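Local coordinates for Ras-interacting protein 1 (Homo sapiens, PDB 5KHQ), which binds GTP-loaded Ras-family GTPases and regulates GTPase signalling, cell architecture and adhesion in endothelial cells during blood-vessel formation, at the interface of chains A and B. Numbering follows the deposited sequence. Chains: chain A/B, Ras-interacting protein 1.

The interface of chains A and B. Residues chain A 111-114; chain B 114-117.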
ATOM      1  N   GLU A 111       7.085  -7.362  -5.507  1.00 91.36           N
ATOM      2  CA  GLU A 111       6.915  -8.364  -6.557  1.00 97.02           C
ATOM      3  C   GLU A 111       5.499  -8.524  -7.110  1.00 96.06           C
ATOM      4  O   GLU A 111       5.347  -8.835  -8.288  1.00 98.62           O
ATOM      5  CB  GLU A 111       7.517  -9.710  -6.142  1.00107.08           C
ATOM      6  CG  GLU A 111       9.046  -9.710  -6.019  1.00121.98           C
ATOM      7  CD  GLU A 111       9.801  -9.418  -7.323  1.00126.42           C
ATOM      8  OE1 GLU A 111       9.300  -9.726  -8.430  1.00130.61           O
ATOM      9  OE2 GLU A 111      10.925  -8.881  -7.239  1.00128.56           O
ATOM     10  N   LEU A 112       4.483  -8.294  -6.277  1.00 94.89           N
ATOM     11  CA  LEU A 112       3.072  -8.440  -6.685  1.00 90.52           C
ATOM     12  C   LEU A 112       2.454  -7.182  -7.296  1.00 94.90           C
ATOM     13  O   LEU A 112       1.383  -7.251  -7.906  1.00 92.23           O
ATOM     14  CB  LEU A 112       2.206  -8.936  -5.521  1.00 84.57           C
ATOM     15  CG  LEU A 112       2.541 -10.287  -4.877  1.00 83.88           C
ATOM     16  CD1 LEU A 112       1.696 -10.467  -3.629  1.00 84.68           C
ATOM     17  CD2 LEU A 112       2.354 -11.465  -5.826  1.00 82.42           C
ATOM     18  N   TRP A 113       3.129  -6.045  -7.124  1.00 98.67           N
ATOM     19  CA  TRP A 113       2.737  -4.791  -7.758  1.00 95.13           C
ATOM     20  C   TRP A 113       3.850  -4.213  -8.632  1.00 98.72           C
ATOM     21  O   TRP A 113       5.027  -4.511  -8.437  1.00 99.17           O
ATOM     22  CB  TRP A 113       2.348  -3.769  -6.705  1.00 92.15           C
ATOM     23  CG  TRP A 113       0.982  -3.946  -6.130  1.00 91.10           C
ATOM     24  CD1 TRP A 113      -0.198  -3.510  -6.667  1.00 92.27           C
ATOM     25  CD2 TRP A 113       0.650  -4.569  -4.888  1.00 88.96           C
ATOM     26  NE1 TRP A 113      -1.247  -3.828  -5.837  1.00 85.26           N
ATOM     27  CE2 TRP A 113      -0.757  -4.481  -4.739  1.00 87.40           C
ATOM     28  CE3 TRP A 113       1.401  -5.197  -3.882  1.00 85.04           C
ATOM     29  CZ2 TRP A 113      -1.428  -4.998  -3.625  1.00 87.97           C
ATOM     30  CZ3 TRP A 113       0.734  -5.709  -2.772  1.00 84.64           C
ATOM     31  CH2 TRP A 113      -0.668  -5.606  -2.654  1.00 86.70           C
ATOM     32  N   ARG A 114       3.445  -3.386  -9.595  1.00103.60           N
ATOM     33  CA  ARG A 114       4.334  -2.644 -10.486  1.00 99.26           C
ATOM     34  C   ARG A 114       4.022  -1.159 -10.382  1.00104.93           C
ATOM     35  O   ARG A 114       2.958  -0.774  -9.874  1.00108.03           O
ATOM     36  CB  ARG A 114       4.088  -3.066 -11.930  1.00100.19           C
ATOM     37  CG  ARG A 114       4.775  -4.343 -12.364  1.00113.02           C
ATOM     38  CD  ARG A 114       4.625  -4.515 -13.869  1.00125.33           C
ATOM     39  NE  ARG A 114       3.425  -5.271 -14.232  1.00130.83           N
ATOM     40  CZ  ARG A 114       2.640  -5.020 -15.281  1.00133.53           C
ATOM     41  NH1 ARG A 114       2.883  -3.995 -16.092  1.00132.66           N
ATOM     42  NH2 ARG A 114       1.583  -5.792 -15.505  1.00135.28           N
TER
ATOM     43  N   ARG B 114       0.101  -0.767 -10.727  1.00 91.29           N
ATOM     44  CA  ARG B 114      -0.591  -1.817 -11.463  1.00 91.04           C
ATOM     45  C   ARG B 114      -0.272  -3.154 -10.785  1.00 96.60           C
ATOM     46  O   ARG B 114       0.713  -3.263 -10.046  1.00102.87           O
ATOM     47  CB  ARG B 114      -0.125  -1.823 -12.924  1.00 82.22           C
ATOM     48  N   ALA B 115      -1.107  -4.164 -11.013  1.00 97.64           N
ATOM     49  CA  ALA B 115      -0.790  -5.522 -10.570  1.00 97.24           C
ATOM     50  C   ALA B 115       0.301  -6.077 -11.465  1.00 96.33           C
ATOM     51  O   ALA B 115       0.406  -5.676 -12.619  1.00102.84           O
ATOM     52  CB  ALA B 115      -2.022  -6.406 -10.620  1.00 97.64           C
ATOM     53  N   ARG B 116       1.115  -6.989 -10.933  1.00109.12           N
ATOM     54  CA  ARG B 116       2.158  -7.666 -11.719  1.00115.46           C
ATOM     55  C   ARG B 116       1.503  -8.422 -12.890  1.00111.26           C
ATOM     56  O   ARG B 116       0.306  -8.721 -12.811  1.00113.74           O
ATOM     57  CB  ARG B 116       3.020  -8.584 -10.825  1.00120.13           C
ATOM     58  CG  ARG B 116       2.603 -10.050 -10.783  1.00122.52           C
ATOM     59  CD  ARG B 116       3.649 -10.974 -10.165  1.00129.18           C
ATOM     60  NE  ARG B 116       4.936 -10.967 -10.873  1.00135.04           N
ATOM     61  CZ  ARG B 116       5.965 -11.778 -10.609  1.00137.15           C
ATOM     62  NH1 ARG B 116       5.889 -12.696  -9.653  1.00153.65           N
ATOM     63  NH2 ARG B 116       7.084 -11.674 -11.315  1.00133.29           N
ATOM     64  N   PRO B 117       2.263  -8.715 -13.973  1.00113.68           N
ATOM     65  CA  PRO B 117       1.635  -9.296 -15.165  1.00119.52           C
ATOM     66  C   PRO B 117       1.023 -10.674 -14.899  1.00119.07           C
ATOM     67  O   PRO B 117       1.653 -11.516 -14.255  1.00117.84           O
ATOM     68  CB  PRO B 117       2.799  -9.399 -16.163  1.00122.23           C
ATOM     69  CG  PRO B 117       3.823  -8.443 -15.660  1.00123.94           C
ATOM     70  CD  PRO B 117       3.716  -8.569 -14.171  1.00119.75           C
TER
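A:Arg114 and B:Arg114 face each other as a reciprocal antiparallel pair, where the short strands 113-115 of two Ras-associating (RA) domains join edge to edge. Pairing of exposed strand edges is a common route to a two-fold dimer, and here the axis relates the two copies of this arginine. The protein is known to homodimerise, although the crystal alone does not show that this interface is the one used in the cell.

Backbone hydrogen bonds supply the register. A:Arg114 N donates to B:Arg114 O at 2.8 Å. In return, B:Arg114 N donates to A:Arg114 O at 3.0 Å. Beyond this pair, B:Arg116 N reaches A:Leu112 O at 3.1 Å, which ties the loop after one strand to the end of helix 106-112 in the partner.

The side chain of A:Arg114 packs beside this ladder. Its CG lies anti to the carbonyl carbon (chi1 -82°) and the chain bends at chi3, bringing the guanidinium obliquely across the pyrrolidine ring of B:Pro117, with CZ of A:Arg114 3.6 Å from CG of B:Pro117. The NH2 of A:Arg114 also comes near B:Ala115 O, but the N-H points away and no hydrogen bond forms. An alanine in place of A:Arg114 would probably leave B:Pro117 without the guanidinium that lies against it and open a gap beside the paired strands.

Electrostatic attraction may add a more diffuse contribution. B:Arg116 runs past the backbone carbonyl of A:Glu111, its CD 3.3 Å from that O, towards the carboxylate. A:Glu111 OE1 and B:Arg116 NH2 remain 4.1 Å apart, and the carboxylate and guanidinium planes are turned 66° from each other, so the opposite charges may attract at a distance without forming a salt bridge.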